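PDB 2B3F: glucose-binding protein, which probably serves as the sugar-capturing component of a transport system, binding glucose or galactose (galactose in this structure) between its two lobes. Local coordinates for residues M364-Q369 with Q374-A379; Q170-S175 with R210-A215; L181-W186 with Q270-M275. One frame throughout, in Å; residues are numbered along the deposited sequence.

Overall arrangement
All three contacts are apolar, with no hydrogen bond across any of them. Contact 1 is the most peripheral, its centre about 22 Å from the centre of the chain. It joins helices 354-370 and 373-387 at a partly buried seam where an isoleucine and a phenylalanine pack on alanines. Contacts 2 and 3 are buried and share helix 166-190, which meets the end of helix 199-212 in one and strand 272-280 in the other. Contact 2 is pure aliphatic packing, whereas contact 3 adds a methionine on a tryptophan ring. Contacts 1 and 2 touch, and so do 2 and 3; contacts 1 and 3 do not, their nearest atoms lying about 10 Å apart.

Contact 1. Residues M364-Q369 with Q374-A379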
# COMPACT_ATOMS: atom_id res chain seq x y z
N MET A 364 6.97 13.49 -9.24
CA MET A 364 6.51 14.17 -8.06
C MET A 364 7.49 15.27 -7.64
O MET A 364 7.06 16.37 -7.33
CB MET A 364 6.25 13.16 -6.92
CG MET A 364 5.74 13.79 -5.65
SD MET A 364 4.19 14.69 -5.86
CE MET A 364 3.11 13.35 -6.44
N GLU A 365 8.79 14.99 -7.66
CA GLU A 365 9.81 16.04 -7.41
C GLU A 365 9.60 17.27 -8.28
O GLU A 365 9.61 18.41 -7.78
CB GLU A 365 11.22 15.52 -7.63
CG GLU A 365 11.68 14.58 -6.53
CD GLU A 365 13.11 14.10 -6.71
OE1 GLU A 365 13.57 13.96 -7.87
OE2 GLU A 365 13.77 13.83 -5.67
N ILE A 366 9.38 17.06 -9.58
CA ILE A 366 9.21 18.19 -10.49
C ILE A 366 7.87 18.92 -10.29
O ILE A 366 7.76 20.13 -10.59
CB ILE A 366 9.54 17.84 -11.98
CG1 ILE A 366 8.57 16.82 -12.57
CG2 ILE A 366 10.93 17.28 -12.04
CD1 ILE A 366 7.35 17.40 -13.19
N PHE A 367 6.86 18.25 -9.75
CA PHE A 367 5.69 18.99 -9.35
C PHE A 367 6.01 19.82 -8.11
O PHE A 367 5.57 20.96 -8.01
CB PHE A 367 4.46 18.12 -9.09
CG PHE A 367 3.24 18.94 -8.81
CD1 PHE A 367 2.64 19.67 -9.83
CD2 PHE A 367 2.73 19.04 -7.53
CE1 PHE A 367 1.52 20.43 -9.59
CE2 PHE A 367 1.61 19.83 -7.27
CZ PHE A 367 1.00 20.52 -8.31
N LEU A 368 6.77 19.27 -7.16
CA LEU A 368 7.04 20.02 -5.93
C LEU A 368 7.82 21.30 -6.23
O LEU A 368 7.57 22.34 -5.62
CB LEU A 368 7.79 19.20 -4.88
CG LEU A 368 7.05 18.17 -4.01
CD1 LEU A 368 5.56 18.34 -4.02
CD2 LEU A 368 7.35 16.79 -4.46
N GLN A 369 8.75 21.25 -7.18
CA GLN A 369 9.52 22.46 -7.51
C GLN A 369 8.78 23.42 -8.42
O GLN A 369 8.73 24.61 -8.12
CB GLN A 369 10.92 22.15 -8.03
CG GLN A 369 11.81 21.42 -7.01
CD GLN A 369 11.71 21.98 -5.56
OE1 GLN A 369 10.98 21.43 -4.71
NE2 GLN A 369 12.43 23.08 -5.30
N GLN A 374 0.62 21.13 -15.66
CA GLN A 374 0.81 20.66 -17.03
C GLN A 374 2.15 19.98 -17.19
O GLN A 374 2.26 18.97 -17.90
CB GLN A 374 0.67 21.81 -18.04
CG GLN A 374 0.65 21.33 -19.48
CD GLN A 374 -0.60 20.56 -19.81
OE1 GLN A 374 -1.71 21.00 -19.51
NE2 GLN A 374 -0.43 19.38 -20.43
N ALA A 375 3.17 20.54 -16.55
CA ALA A 375 4.51 19.99 -16.59
C ALA A 375 4.53 18.56 -15.99
O ALA A 375 5.16 17.68 -16.56
CB ALA A 375 5.45 20.88 -15.84
N ALA A 376 3.85 18.39 -14.85
CA ALA A 376 3.78 17.09 -14.15
C ALA A 376 3.06 16.09 -15.03
O ALA A 376 3.51 14.95 -15.20
CB ALA A 376 3.04 17.23 -12.84
N ALA A 377 1.94 16.53 -15.60
CA ALA A 377 1.17 15.67 -16.50
C ALA A 377 1.99 15.23 -17.71
O ALA A 377 2.01 14.03 -18.10
CB ALA A 377 -0.10 16.39 -16.94
N ASN A 378 2.67 16.20 -18.32
CA ASN A 378 3.52 15.92 -19.46
C ASN A 378 4.64 14.95 -19.11
O ASN A 378 4.97 14.07 -19.91
CB ASN A 378 4.13 17.21 -20.02
CG ASN A 378 3.10 18.12 -20.69
OD1 ASN A 378 1.96 17.73 -20.93
ND2 ASN A 378 3.51 19.38 -20.97
N ALA A 379 5.21 15.12 -17.91
CA ALA A 379 6.27 14.24 -17.42
C ALA A 379 5.78 12.80 -17.23
O ALA A 379 6.44 11.86 -17.65
CB ALA A 379 6.86 14.76 -16.14
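Phe367 and Ala376 hold the point where the two backbones are nearest, CA to CA 5.5 Å, between helix segments that run almost antiparallel (168°) with their axes 8.9 Å apart at closest approach. The small alanines on one side allow this spacing. Ile366 does most of the reaching. Its CG1 branch sits between the backbone N and the carbonyl carbon (chi1 66°), and CD1 ends against the other helix. There Ile366 CD1 meets the backbone, 3.7 Å from Ala376 CA. Ile366 CD1 also rests 4.0 Å from Ala379 CB, one turn further along. CD1 alone makes these touches, ending among Ala376, Ala379 and the carbonyl O of Ala375. Phe367 approaches beside it. With CG anti to the backbone N (chi1 -175°), the ring brings Phe367 CD1 to 3.9 Å from Ala376 CB. That methyl meets the ring obliquely. Phe367 CB also touches the methyl, so both the ring and the stem of the phenylalanine take part.

The segments belong to helices 354-370 and 373-387, which follow each other after a very short connection and form an alpha-alpha hairpin. Helix 199-212 lies against the buried side of this hairpin. Its Trp205 touches Ala376 and meets the Phe367 ring, while its Val202 touches Ala377. Ile366 remains partly exposed, whereas Phe367 and Ala376 are buried.

No hydrogen bond crosses between the segments. The second helix carries a polar link of its own on its exposed side. Gln374 NE2 donates to Asn378 OD1 at 2.9 Å. The acceptor lies close to the amide plane of Gln374, but the donor stands above the carbonyl plane of Asn378. The bond ties residues one turn apart.

Contact 2. Residues Q170-S175 with R210-A215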
# COMPACT_ATOMS: atom_id res chain seq x y z
N GLN A 170 3.29 10.88 -3.23
CA GLN A 170 2.71 10.06 -4.30
C GLN A 170 1.44 9.38 -3.79
O GLN A 170 0.44 9.31 -4.50
CB GLN A 170 3.68 9.00 -4.76
CG GLN A 170 5.01 9.49 -5.37
CD GLN A 170 5.85 8.32 -5.83
OE1 GLN A 170 5.34 7.43 -6.51
NE2 GLN A 170 7.12 8.29 -5.45
N HIS A 171 1.50 8.88 -2.55
CA HIS A 171 0.38 8.22 -1.90
C HIS A 171 -0.82 9.14 -1.81
O HIS A 171 -1.93 8.75 -2.15
CB HIS A 171 0.76 7.72 -0.51
CG HIS A 171 -0.26 6.81 0.08
ND1 HIS A 171 -0.11 5.44 0.11
CD2 HIS A 171 -1.49 7.08 0.60
CE1 HIS A 171 -1.19 4.90 0.64
NE2 HIS A 171 -2.04 5.87 0.96
N LEU A 172 -0.59 10.36 -1.34
CA LEU A 172 -1.64 11.37 -1.34
C LEU A 172 -2.19 11.62 -2.75
O LEU A 172 -3.41 11.67 -2.95
CB LEU A 172 -1.07 12.66 -0.80
CG LEU A 172 -1.97 13.87 -0.85
CD1 LEU A 172 -3.25 13.67 -0.02
CD2 LEU A 172 -1.12 15.06 -0.32
N TRP A 173 -1.30 11.73 -3.72
CA TRP A 173 -1.68 11.99 -5.11
C TRP A 173 -2.65 10.91 -5.65
O TRP A 173 -3.61 11.25 -6.30
CB TRP A 173 -0.46 12.06 -6.03
CG TRP A 173 -0.81 12.40 -7.46
CD1 TRP A 173 -0.91 13.65 -8.02
CD2 TRP A 173 -1.10 11.47 -8.53
NE1 TRP A 173 -1.25 13.56 -9.34
CE2 TRP A 173 -1.37 12.25 -9.70
CE3 TRP A 173 -1.17 10.08 -8.62
CZ2 TRP A 173 -1.68 11.66 -10.93
CZ3 TRP A 173 -1.48 9.50 -9.84
CH2 TRP A 173 -1.74 10.29 -10.98
N GLU A 174 -2.42 9.64 -5.34
CA GLU A 174 -3.31 8.60 -5.93
C GLU A 174 -4.73 8.71 -5.38
O GLU A 174 -5.69 8.44 -6.09
CB GLU A 174 -2.73 7.19 -5.87
CG GLU A 174 -2.57 6.54 -4.52
CD GLU A 174 -1.95 5.14 -4.64
OE1 GLU A 174 -1.36 4.83 -5.71
OE2 GLU A 174 -2.03 4.38 -3.65
N SER A 175 -4.87 9.14 -4.13
CA SER A 175 -6.22 9.44 -3.59
C SER A 175 -6.86 10.63 -4.31
O SER A 175 -8.02 10.59 -4.71
CB SER A 175 -6.19 9.72 -2.10
OG SER A 175 -6.31 8.52 -1.34
N ARG A 210 -3.31 22.33 -4.54
CA ARG A 210 -4.06 23.05 -3.51
C ARG A 210 -3.98 22.31 -2.19
O ARG A 210 -3.78 22.90 -1.13
CB ARG A 210 -5.51 23.24 -3.92
CG ARG A 210 -5.70 24.10 -5.14
CD ARG A 210 -7.19 24.25 -5.37
NE ARG A 210 -7.54 25.20 -6.42
CZ ARG A 210 -7.70 26.51 -6.22
NH1 ARG A 210 -7.54 27.06 -5.01
NH2 ARG A 210 -8.03 27.28 -7.24
N VAL A 211 -4.14 20.98 -2.25
CA VAL A 211 -4.09 20.15 -1.07
C VAL A 211 -2.69 20.23 -0.43
O VAL A 211 -2.55 20.31 0.79
CB VAL A 211 -4.49 18.69 -1.43
CG1 VAL A 211 -4.25 17.75 -0.25
CG2 VAL A 211 -5.94 18.64 -1.90
N LEU A 212 -1.67 20.23 -1.27
CA LEU A 212 -0.27 20.31 -0.81
C LEU A 212 -0.03 21.60 0.01
O LEU A 212 0.77 21.61 0.95
CB LEU A 212 0.65 20.31 -2.03
CG LEU A 212 1.92 19.48 -2.09
CD1 LEU A 212 1.72 18.05 -1.56
CD2 LEU A 212 2.44 19.49 -3.53
N ASP A 213 -0.73 22.67 -0.36
CA ASP A 213 -0.60 23.94 0.37
C ASP A 213 -1.18 23.89 1.78
O ASP A 213 -1.02 24.85 2.53
CB ASP A 213 -1.22 25.12 -0.41
CG ASP A 213 -0.33 25.62 -1.53
OD1 ASP A 213 0.87 25.24 -1.59
OD2 ASP A 213 -0.82 26.43 -2.37
N CYS A 214 -1.83 22.78 2.16
CA CYS A 214 -2.30 22.57 3.54
C CYS A 214 -1.35 21.75 4.42
O CYS A 214 -1.64 21.52 5.61
CB CYS A 214 -3.66 21.86 3.51
SG CYS A 214 -4.90 22.71 2.51
N ALA A 215 -0.24 21.31 3.83
CA ALA A 215 0.66 20.35 4.44
C ALA A 215 1.81 21.01 5.19
O ALA A 215 2.16 22.17 4.94
CB ALA A 215 1.23 19.40 3.36
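Leu172 extends from its helix with CG anti to the backbone N (chi1 174°), and Val211 sends CG1 out in the corresponding position (chi1 172°), so that one branch of each is presented to the other. Leu172 CD2 and Val211 CG1 meet at 4.1 Å. The two side chains cross at a slant, and the touch is methyl to methyl. Leu212 comes in from the flank. It starts out past Leu172, but its end turns nearer, and Leu212 CD1 reaches 4.3 Å from Leu172 CD2. A single leucine methyl therefore meets both neighbours.

The backbones stay well apart, with 9.1 Å between the CA atoms of Leu172 and Leu212. Only side chains meet. The contact joins helix 166-190 to the C-terminal end of helix 199-212, in the lobe of this solute-binding protein that contains the small mixed sheet with strand 161-162. Leu161 of that strand touches both Leu172 and Val211, so helices and sheet close on the same apolar core. A type I beta turn runs from Leu212 to Ala215. The turn is held by Ala215 N bonding to Leu212 O at 3.1 Å. Cys214 N also bonds back to Val211 O, at 2.9 Å.

Helix 166-190 has a different character around His171 and Glu174. His171 ND1 is hydrogen-bonded to NE2 of His348, a residue of the galactose pocket, which makes His171 a second-shell neighbour of the sugar. Glu174 is buried, and its carboxylate is satisfied by Ser121 OG, Ser345 OG and Val347 N.

Contact 3. Residues L181-W186 with Q270-M275; sequences LGPDDW and QGVFMM
Met274 lays its terminal methyl over one face of the Trp186 indole, offset toward the rim, and the two side chains cross at about a right angle. The methionine leaves the strand extended through its first two torsions and then bends at chi3 (-82°), which carries CE over the ring. Met274 CE sits 3.6 Å from Trp186 CZ2 and 3.9 Å from the centroid of the Trp186 six-membered ring, 27° off its normal, a CH-pi contact. Met274 SD stands further off, 5.2 Å from the centroid of the Trp186 six-membered ring and oblique to it, a looser Met-aromatic contact. Beside this pair, Pro183 and Val272 meet at a slant, Pro183 CG lying 4.2 Å from Val272 CG2. The helix is kinked at Pro183 and Asp184, whose N atoms lack a bond to the turn before. The contact sets helix 166-190 against strand 272-280, and Pro183 also touches Arg341 and Val343 of strand 341-344. Trp186 NE1 is hydrogen-bonded to Gly344 O, which limits how the ring can turn. Nothing polar crosses: helix and strand are joined by dispersion and by the weak attraction of a polarised S-methyl group for the ring.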
# COMPACT_ATOMS: atom_id res chain seq x y z
N LEU A 181 -10.80 11.72 -11.05
CA LEU A 181 -11.09 10.94 -12.24
C LEU A 181 -12.27 10.01 -12.10
O LEU A 181 -12.92 9.68 -13.09
CB LEU A 181 -9.86 10.11 -12.63
CG LEU A 181 -8.64 10.91 -13.08
CD1 LEU A 181 -7.46 9.97 -13.28
CD2 LEU A 181 -8.96 11.68 -14.37
N GLY A 182 -12.52 9.55 -10.88
CA GLY A 182 -13.40 8.41 -10.63
C GLY A 182 -12.72 7.10 -10.98
O GLY A 182 -11.67 7.08 -11.66
N PRO A 183 -13.30 5.97 -10.55
CA PRO A 183 -12.64 4.68 -10.72
C PRO A 183 -12.39 4.24 -12.17
O PRO A 183 -11.36 3.62 -12.48
CB PRO A 183 -13.56 3.69 -9.99
CG PRO A 183 -14.86 4.39 -9.87
CD PRO A 183 -14.59 5.85 -9.84
N ASP A 184 -13.32 4.56 -13.07
CA ASP A 184 -13.17 4.11 -14.44
C ASP A 184 -12.01 4.80 -15.14
O ASP A 184 -11.19 4.14 -15.77
CB ASP A 184 -14.46 4.34 -15.22
CG ASP A 184 -15.57 3.36 -14.83
OD1 ASP A 184 -15.27 2.19 -14.51
OD2 ASP A 184 -16.74 3.78 -14.86
N ASP A 185 -11.94 6.13 -15.03
CA ASP A 185 -10.85 6.87 -15.68
C ASP A 185 -9.52 6.67 -14.94
O ASP A 185 -8.47 6.67 -15.59
CB ASP A 185 -11.17 8.35 -15.85
CG ASP A 185 -11.82 8.67 -17.18
OD1 ASP A 185 -11.80 7.83 -18.10
OD2 ASP A 185 -12.35 9.78 -17.30
N TRP A 186 -9.56 6.45 -13.63
CA TRP A 186 -8.36 5.95 -12.91
C TRP A 186 -7.83 4.69 -13.60
O TRP A 186 -6.66 4.61 -13.98
CB TRP A 186 -8.63 5.71 -11.42
CG TRP A 186 -7.52 4.98 -10.72
CD1 TRP A 186 -7.50 3.66 -10.37
CD2 TRP A 186 -6.27 5.53 -10.29
NE1 TRP A 186 -6.31 3.35 -9.78
CE2 TRP A 186 -5.53 4.48 -9.70
CE3 TRP A 186 -5.70 6.80 -10.38
CZ2 TRP A 186 -4.24 4.66 -9.18
CZ3 TRP A 186 -4.42 6.99 -9.85
CH2 TRP A 186 -3.71 5.93 -9.26
N GLN A 270 -15.39 7.91 -1.49
CA GLN A 270 -16.33 7.09 -0.74
C GLN A 270 -16.96 6.07 -1.70
O GLN A 270 -17.35 6.42 -2.82
CB GLN A 270 -17.43 7.96 -0.10
CG GLN A 270 -16.93 8.99 0.93
CD GLN A 270 -16.10 10.15 0.32
OE1 GLN A 270 -16.27 10.53 -0.85
NE2 GLN A 270 -15.19 10.70 1.13
N GLY A 271 -17.02 4.82 -1.25
CA GLY A 271 -17.57 3.74 -2.04
C GLY A 271 -16.57 3.03 -2.95
O GLY A 271 -16.92 2.07 -3.63
N VAL A 272 -15.32 3.51 -2.94
CA VAL A 272 -14.26 2.93 -3.75
C VAL A 272 -13.13 2.55 -2.80
O VAL A 272 -12.76 3.33 -1.91
CB VAL A 272 -13.72 3.89 -4.82
CG1 VAL A 272 -12.66 3.19 -5.70
CG2 VAL A 272 -14.85 4.43 -5.68
N PHE A 273 -12.61 1.33 -2.99
CA PHE A 273 -11.57 0.77 -2.13
C PHE A 273 -10.38 0.62 -3.05
O PHE A 273 -10.38 -0.19 -3.98
CB PHE A 273 -12.08 -0.58 -1.58
CG PHE A 273 -11.21 -1.23 -0.53
CD1 PHE A 273 -11.74 -1.55 0.71
CD2 PHE A 273 -9.91 -1.64 -0.81
CE1 PHE A 273 -10.98 -2.22 1.68
CE2 PHE A 273 -9.14 -2.32 0.16
CZ PHE A 273 -9.68 -2.61 1.41
N MET A 274 -9.36 1.45 -2.83
CA MET A 274 -8.13 1.36 -3.61
C MET A 274 -7.21 0.38 -2.88
O MET A 274 -6.69 0.69 -1.80
CB MET A 274 -7.44 2.73 -3.76
CG MET A 274 -6.16 2.61 -4.56
SD MET A 274 -5.33 4.21 -4.82
CE MET A 274 -6.24 4.84 -6.18
N MET A 275 -7.05 -0.80 -3.46
CA MET A 275 -6.38 -1.89 -2.77
C MET A 275 -4.94 -2.06 -3.18
O MET A 275 -4.49 -1.56 -4.22
CB MET A 275 -7.13 -3.23 -2.99
CG MET A 275 -7.13 -3.70 -4.42
SD MET A 275 -5.64 -4.55 -5.01
CE MET A 275 -5.65 -6.08 -4.03